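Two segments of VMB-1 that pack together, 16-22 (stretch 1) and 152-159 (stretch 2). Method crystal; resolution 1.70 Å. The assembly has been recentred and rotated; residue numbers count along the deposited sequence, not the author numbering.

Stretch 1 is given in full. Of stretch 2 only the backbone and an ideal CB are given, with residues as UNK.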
# COMPACT_ATOMS: atom_id res chain seq x y z
N LYS A 16 -13.13 4.81 -8.58
CA LYS A 16 -12.80 6.22 -8.33
C LYS A 16 -13.16 6.58 -6.88
O LYS A 16 -14.29 6.29 -6.45
CB LYS A 16 -13.58 7.07 -9.32
CG LYS A 16 -13.25 8.55 -9.21
CD LYS A 16 -14.11 9.39 -10.14
CE LYS A 16 -13.45 10.70 -10.46
NZ LYS A 16 -14.43 11.64 -11.04
N LEU A 17 -12.20 7.12 -6.13
CA LEU A 17 -12.41 7.53 -4.71
C LEU A 17 -12.60 9.05 -4.72
O LEU A 17 -13.37 9.56 -3.91
CB LEU A 17 -11.24 7.12 -3.80
CG LEU A 17 -10.93 5.62 -3.71
CD1 LEU A 17 -9.82 5.35 -2.69
CD2 LEU A 17 -12.15 4.82 -3.35
N SER A 18 -11.93 9.74 -5.62
CA SER A 18 -12.09 11.21 -5.80
C SER A 18 -11.58 11.57 -7.18
O SER A 18 -11.07 10.69 -7.86
CB SER A 18 -11.38 11.96 -4.69
OG SER A 18 -9.96 11.89 -4.87
N ASP A 19 -11.72 12.82 -7.62
CA ASP A 19 -11.25 13.22 -8.96
C ASP A 19 -9.79 12.88 -9.17
O ASP A 19 -9.41 12.62 -10.30
CB ASP A 19 -11.42 14.74 -9.17
CG ASP A 19 -12.85 15.10 -9.45
OD1 ASP A 19 -13.61 14.22 -9.92
OD2 ASP A 19 -13.22 16.24 -9.14
N ASN A 20 -8.99 12.90 -8.11
CA ASN A 20 -7.53 12.73 -8.25
C ASN A 20 -7.07 11.34 -7.72
O ASN A 20 -5.88 11.13 -7.71
CB ASN A 20 -6.79 13.86 -7.54
CG ASN A 20 -7.10 15.19 -8.20
OD1 ASN A 20 -6.98 15.31 -9.42
ND2 ASN A 20 -7.55 16.16 -7.43
N VAL A 21 -7.98 10.52 -7.18
CA VAL A 21 -7.55 9.28 -6.47
C VAL A 21 -8.40 8.12 -6.99
O VAL A 21 -9.63 8.13 -6.75
CB VAL A 21 -7.64 9.44 -4.94
CG1 VAL A 21 -7.11 8.21 -4.21
CG2 VAL A 21 -6.85 10.65 -4.44
N TYR A 22 -7.74 7.09 -7.52
CA TYR A 22 -8.40 5.84 -7.92
C TYR A 22 -7.82 4.70 -7.09
O TYR A 22 -6.64 4.76 -6.71
CB TYR A 22 -8.19 5.58 -9.40
CG TYR A 22 -9.01 6.51 -10.26
CD1 TYR A 22 -10.19 6.09 -10.85
CD2 TYR A 22 -8.59 7.81 -10.46
CE1 TYR A 22 -10.94 6.95 -11.65
CE2 TYR A 22 -9.31 8.68 -11.27
CZ TYR A 22 -10.49 8.25 -11.85
OH TYR A 22 -11.18 9.13 -12.64
N UNK A 152 -0.35 9.04 3.33
CA UNK A 152 -1.43 10.00 3.63
C UNK A 152 -1.65 10.96 2.48
O UNK A 152 -0.67 11.46 1.97
CB UNK A 152 -1.11 10.79 4.90
N UNK A 153 -2.90 11.15 2.09
CA UNK A 153 -3.28 12.09 1.00
C UNK A 153 -4.02 13.23 1.70
O UNK A 153 -5.20 13.10 1.99
CB UNK A 153 -4.14 11.43 -0.08
N UNK A 154 -3.31 14.31 2.08
CA UNK A 154 -3.88 15.33 2.95
C UNK A 154 -5.07 16.05 2.30
O UNK A 154 -5.96 16.49 3.05
CB UNK A 154 -2.80 16.35 3.33
N UNK A 155 -5.08 16.21 0.97
CA UNK A 155 -6.19 16.97 0.33
C UNK A 155 -7.51 16.23 0.50
O UNK A 155 -8.54 16.92 0.69
CB UNK A 155 -5.91 17.19 -1.16
N UNK A 156 -7.53 14.90 0.40
CA UNK A 156 -8.76 14.09 0.44
C UNK A 156 -8.98 13.40 1.80
O UNK A 156 -10.05 12.76 1.98
CB UNK A 156 -8.71 13.03 -0.66
N UNK A 157 -8.02 13.48 2.70
CA UNK A 157 -8.01 12.81 4.02
C UNK A 157 -8.17 11.30 3.78
O UNK A 157 -8.88 10.61 4.54
CB UNK A 157 -9.12 13.34 4.93
N UNK A 158 -7.43 10.80 2.80
CA UNK A 158 -7.38 9.34 2.53
C UNK A 158 -6.08 8.82 3.11
O UNK A 158 -5.00 9.31 2.73
CB UNK A 158 -7.48 9.03 1.04
N UNK A 159 -6.19 7.79 3.93
CA UNK A 159 -4.99 7.13 4.46
C UNK A 159 -4.88 5.76 3.79
O UNK A 159 -5.79 4.92 4.01
CB UNK A 159 -5.05 7.00 5.98

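Stretch 1 presents a type I turn from Ser18 to Val21, closed by Val21 N to Ser18 O at 3.2 Å and Ser18 N to Val21 O at 3.0 Å. What it offers stretch 2 is the branched Val21, the CB of Leu17 and the hydroxyl of Ser18.

Position 152 has extended angles (-103/132) and nothing of stretch 1 within 5.5 Å of its ideal CB, so stretch 1 sets no preference; the residue is Trp152, which makes no contact here.

At 153 CA-to-CB points toward stretch 1, and the ideal CB lies 5.2 Å from Val21 CG2. That gap admits an apolar chain of moderate length, such as leucine, isoleucine or methionine. Leu153 fills it: with chi1 m and chi2 t, its CD1 comes to 3.8 Å from Val21 CG2.

Positions 154 and 155 have phi/psi of -63/-32 and -66/-39, suited to the turn and open to many residues, including proline at 154, whose phi fits the ring. Neither ideal CB has stretch 1 in range. They are Pro154 and Asn155; the amide ND2 of the latter is hydrogen-bonded elsewhere in the structure.

Position 156 points toward stretch 1, its ideal CB 4.5 Å from Ser18 OG and 4.8 Å from Val21 CG2. A polar chain could address the hydroxyl, while its aliphatic part could lie against the valine; glutamine, glutamate or a smaller polar residue would all be reasonable. Glu156 packs its CG 3.6 Å from Ser18 OG and its carboxylate carbon CD 3.8 Å from Val21 CG2, and addresses the hydroxyl only through a water. There is no direct hydrogen bond between the stretches: the water donates to Glu156 OE2 at 2.6 Å and lies 2.6 Å from Ser18 OG, in a hydrogen bond whose direction is not fixed. The same water accepts a weak hydrogen bond from Asn20 N at 3.4 Å, tying the carboxylate to the turn.

Position 157 has positive phi (58/44), a conformation easiest for glycine, asparagine or aspartate, and its CB is far from stretch 1. The residue is nevertheless Lys157, which folds back so that NZ donates to Pro154 O at 2.7 Å.

Position 158 is extended (-101/127) and points toward stretch 1, with its ideal CB 5.3 Å from Val21 CG1. Isoleucine, leucine or methionine could bridge the gap. Ile158, with chi1 m and chi2 t, places CD1 4.0 Å from Val21 CG1 and 4.3 Å from Leu17 CB, so one methyl touches both apolar residues.

Position 159 is extended and out of reach; the residue is Leu159.

Stretch 2 (152-159) WLPNEKIL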
# COMPACT_ATOMS: atom_id res chain seq x y z
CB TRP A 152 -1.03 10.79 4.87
CG TRP A 152 -1.95 11.89 5.31
CD1 TRP A 152 -1.57 13.18 5.49
CD2 TRP A 152 -3.32 11.82 5.75
NE1 TRP A 152 -2.60 13.93 6.00
CE2 TRP A 152 -3.70 13.12 6.14
CE3 TRP A 152 -4.28 10.80 5.86
CZ2 TRP A 152 -4.95 13.39 6.71
CZ3 TRP A 152 -5.53 11.08 6.36
CH2 TRP A 152 -5.87 12.37 6.79
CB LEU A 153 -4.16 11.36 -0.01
CG LEU A 153 -3.59 10.08 -0.60
CD1 LEU A 153 -4.51 9.50 -1.68
CD2 LEU A 153 -2.20 10.26 -1.12
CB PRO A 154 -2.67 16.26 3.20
CG PRO A 154 -1.73 16.04 2.05
CD PRO A 154 -1.87 14.53 1.86
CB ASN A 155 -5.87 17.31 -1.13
CG ASN A 155 -4.61 18.15 -1.21
OD1 ASN A 155 -4.51 19.14 -0.50
ND2 ASN A 155 -3.66 17.76 -2.02
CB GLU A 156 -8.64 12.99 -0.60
CG GLU A 156 -8.49 13.51 -2.01
CD GLU A 156 -7.14 13.97 -2.52
OE1 GLU A 156 -6.12 13.81 -1.81
OE2 GLU A 156 -7.13 14.55 -3.62
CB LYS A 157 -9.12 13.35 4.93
CG LYS A 157 -9.19 14.88 5.06
CD LYS A 157 -7.91 15.42 5.61
CE LYS A 157 -7.90 16.94 5.77
NZ LYS A 157 -7.92 17.60 4.45
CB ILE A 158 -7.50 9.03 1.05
CG1 ILE A 158 -8.88 9.44 0.53
CG2 ILE A 158 -7.19 7.55 0.80
CD1 ILE A 158 -9.01 9.42 -0.95
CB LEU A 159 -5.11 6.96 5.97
CG LEU A 159 -3.94 6.20 6.58
CD1 LEU A 159 -2.65 7.00 6.42
CD2 LEU A 159 -4.23 5.92 8.07
O HOH W 1 -9.29 14.40 -5.10
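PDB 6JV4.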